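Local coordinates for protein nidogen-1 (Mus musculus, PDB 1GL4) that is a basement-membrane glycoprotein that associates tightly with laminin, binds collagen IV and perlecan, and probably has a role in cell-matrix interactions, at residues S92-T97 / V258-E263. Numbering follows the deposited sequence.
Sequences STIPET and VLYNKE
Tyr260 reaches from the end of strand 248-261 to the chain that leaves strand 86-92, and its hydroxyl gives a hydrogen bond to the backbone carbonyl of Ile94. From its CB, which points toward residues 92-97, the side chain continues to CG, anti to the backbone N (chi1 175°), and the ring runs out to the backbone of 94-96. At one rim position Tyr260 CE1 is 3.8 Å from Ile94 CG2; on the other flank of CZ, Tyr260 CE2 comes obliquely to 4.1 Å from Glu96 CA, both partners lying to the same side of the ring plane. The tip does the polar work: Tyr260 OH lies 2.7 Å from Ile94 O, with a C=O...OH angle of 149° and the donor tilted 25° out of the carbonyl plane. That oxygen sits at the edge of the ring, near its plane. Glu96 N is also close, 3.3 Å from Tyr260 OH, but the angle is too poor for a hydrogen bond. Beside the hydroxyl, Glu96 CG packs 4.3 Å from Lys262 CG. Their charged ends do not meet, as Glu96 OE1 and Lys262 NZ are 6.0 Å apart; the Glu96 carboxylate is taken by a salt bridge to Arg265. Tyr100 meets the Tyr260 ring edge-to-face, and Ile94 turns its far end to Phe71 and Thr74 of strand 69-81. A phenylalanine in place of Tyr260 would probably keep the ring packing but cost the Ile94 carbonyl this one hydrogen bond. The Tyr260 side chain lies about 7 Å from that of Arg268, a residue involved in perlecan binding. One hydroxyl bond and the ring packing thus tie the connection between strand 86-92 and helix 96-99 to the end of strand 248-261, at one end of the G2 barrel.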
loop_
_atom_site.group_PDB
_atom_site.type_symbol
_atom_site.label_atom_id
_atom_site.label_comp_id
_atom_site.label_asym_id
_atom_site.label_seq_id
_atom_site.Cartn_x
_atom_site.Cartn_y
_atom_site.Cartn_z
ATOM N N SER A 92 9.512 -9.826 -1.779
ATOM C CA SER A 92 10.305 -10.999 -1.448
ATOM C C SER A 92 11.494 -11.346 -2.292
ATOM O O SER A 92 11.487 -11.236 -3.514
ATOM C CB SER A 92 9.444 -12.243 -1.326
ATOM O OG SER A 92 10.270 -13.315 -0.891
ATOM N N THR A 93 12.469 -11.864 -1.556
ATOM C CA THR A 93 13.788 -12.253 -1.981
ATOM C C THR A 93 14.514 -10.999 -1.539
ATOM O O THR A 93 15.084 -10.262 -2.336
ATOM C CB THR A 93 13.932 -12.484 -3.502
ATOM O OG1 THR A 93 13.576 -11.295 -4.220
ATOM C CG2 THR A 93 13.055 -13.660 -3.938
ATOM N N ILE A 94 14.393 -10.733 -0.242
ATOM C CA ILE A 94 15.051 -9.606 0.402
ATOM C C ILE A 94 16.009 -10.264 1.388
ATOM O O ILE A 94 15.576 -10.981 2.288
ATOM C CB ILE A 94 14.051 -8.710 1.175
ATOM C CG1 ILE A 94 13.255 -7.830 0.200
ATOM C CG2 ILE A 94 14.804 -7.831 2.166
ATOM C CD1 ILE A 94 14.093 -6.775 -0.519
ATOM N N PRO A 95 17.324 -10.038 1.217
ATOM C CA PRO A 95 18.396 -10.588 2.057
ATOM C C PRO A 95 18.277 -10.213 3.529
ATOM O O PRO A 95 17.898 -9.090 3.854
ATOM C CB PRO A 95 19.663 -10.000 1.434
ATOM C CG PRO A 95 19.267 -9.734 0.012
ATOM C CD PRO A 95 17.885 -9.174 0.165
ATOM N N GLU A 96 18.620 -11.154 4.408
ATOM C CA GLU A 96 18.568 -10.927 5.849
ATOM C C GLU A 96 19.525 -9.806 6.237
ATOM O O GLU A 96 19.372 -9.173 7.281
ATOM C CB GLU A 96 18.966 -12.193 6.614
ATOM C CG GLU A 96 18.917 -13.477 5.800
ATOM C CD GLU A 96 19.948 -13.500 4.683
ATOM O OE1 GLU A 96 21.147 -13.297 4.976
ATOM O OE2 GLU A 96 19.559 -13.725 3.515
ATOM N N THR A 97 20.521 -9.574 5.392
ATOM C CA THR A 97 21.514 -8.536 5.632
ATOM C C THR A 97 20.939 -7.124 5.534
ATOM O O THR A 97 21.579 -6.160 5.956
ATOM C CB THR A 97 22.678 -8.647 4.629
ATOM O OG1 THR A 97 22.155 -8.677 3.296
ATOM C CG2 THR A 97 23.487 -9.915 4.887
ATOM N N VAL A 258 4.623 -3.385 10.119
ATOM C CA VAL A 258 5.785 -3.692 9.290
ATOM C C VAL A 258 6.373 -4.995 9.824
ATOM O O VAL A 258 6.364 -5.235 11.032
ATOM C CB VAL A 258 6.853 -2.558 9.327
ATOM C CG1 VAL A 258 6.234 -1.248 8.874
ATOM C CG2 VAL A 258 7.440 -2.417 10.730
ATOM N N LEU A 259 6.875 -5.839 8.932
ATOM C CA LEU A 259 7.426 -7.124 9.362
ATOM C C LEU A 259 8.406 -7.730 8.370
ATOM O O LEU A 259 8.220 -7.619 7.166
ATOM C CB LEU A 259 6.272 -8.115 9.592
ATOM C CG LEU A 259 6.539 -9.606 9.848
ATOM C CD1 LEU A 259 5.273 -10.245 10.403
ATOM C CD2 LEU A 259 6.953 -10.314 8.559
ATOM N N TYR A 260 9.457 -8.363 8.880
ATOM C CA TYR A 260 10.413 -9.034 8.007
ATOM C C TYR A 260 10.572 -10.459 8.509
ATOM O O TYR A 260 10.882 -10.678 9.682
ATOM C CB TYR A 260 11.787 -8.358 8.005
ATOM C CG TYR A 260 12.798 -9.139 7.182
ATOM C CD1 TYR A 260 12.672 -9.234 5.792
ATOM C CD2 TYR A 260 13.825 -9.861 7.800
ATOM C CE1 TYR A 260 13.538 -10.037 5.039
ATOM C CE2 TYR A 260 14.690 -10.665 7.060
ATOM C CZ TYR A 260 14.540 -10.748 5.682
ATOM O OH TYR A 260 15.396 -11.548 4.958
ATOM N N ASN A 261 10.341 -11.424 7.626
ATOM C CA ASN A 261 10.474 -12.825 7.989
ATOM C C ASN A 261 11.707 -13.421 7.316
ATOM O O ASN A 261 11.798 -13.488 6.087
ATOM C CB ASN A 261 9.220 -13.610 7.594
ATOM C CG ASN A 261 9.319 -15.079 7.962
ATOM O OD1 ASN A 261 9.914 -15.876 7.237
ATOM N ND2 ASN A 261 8.760 -15.438 9.108
ATOM N N LYS A 262 12.653 -13.838 8.147
ATOM C CA LYS A 262 13.906 -14.420 7.696
ATOM C C LYS A 262 13.716 -15.744 6.953
ATOM O O LYS A 262 14.401 -16.011 5.966
ATOM C CB LYS A 262 14.818 -14.630 8.908
ATOM C CG LYS A 262 16.188 -15.179 8.580
ATOM C CD LYS A 262 16.993 -15.395 9.855
ATOM C CE LYS A 262 18.411 -15.849 9.548
ATOM N NZ LYS A 262 18.456 -17.130 8.784
ATOM N N GLU A 263 12.780 -16.565 7.424
ATOM C CA GLU A 263 12.521 -17.867 6.812
ATOM C C GLU A 263 12.108 -17.791 5.348
ATOM O O GLU A 263 12.633 -18.530 4.517
ATOM C CB GLU A 263 11.454 -18.627 7.606
ATOM C CG GLU A 263 11.932 -19.149 8.952
ATOM C CD GLU A 263 12.455 -18.049 9.855
ATOM O OE1 GLU A 263 11.696 -17.094 10.133
ATOM O OE2 GLU A 263 13.625 -18.141 10.284
#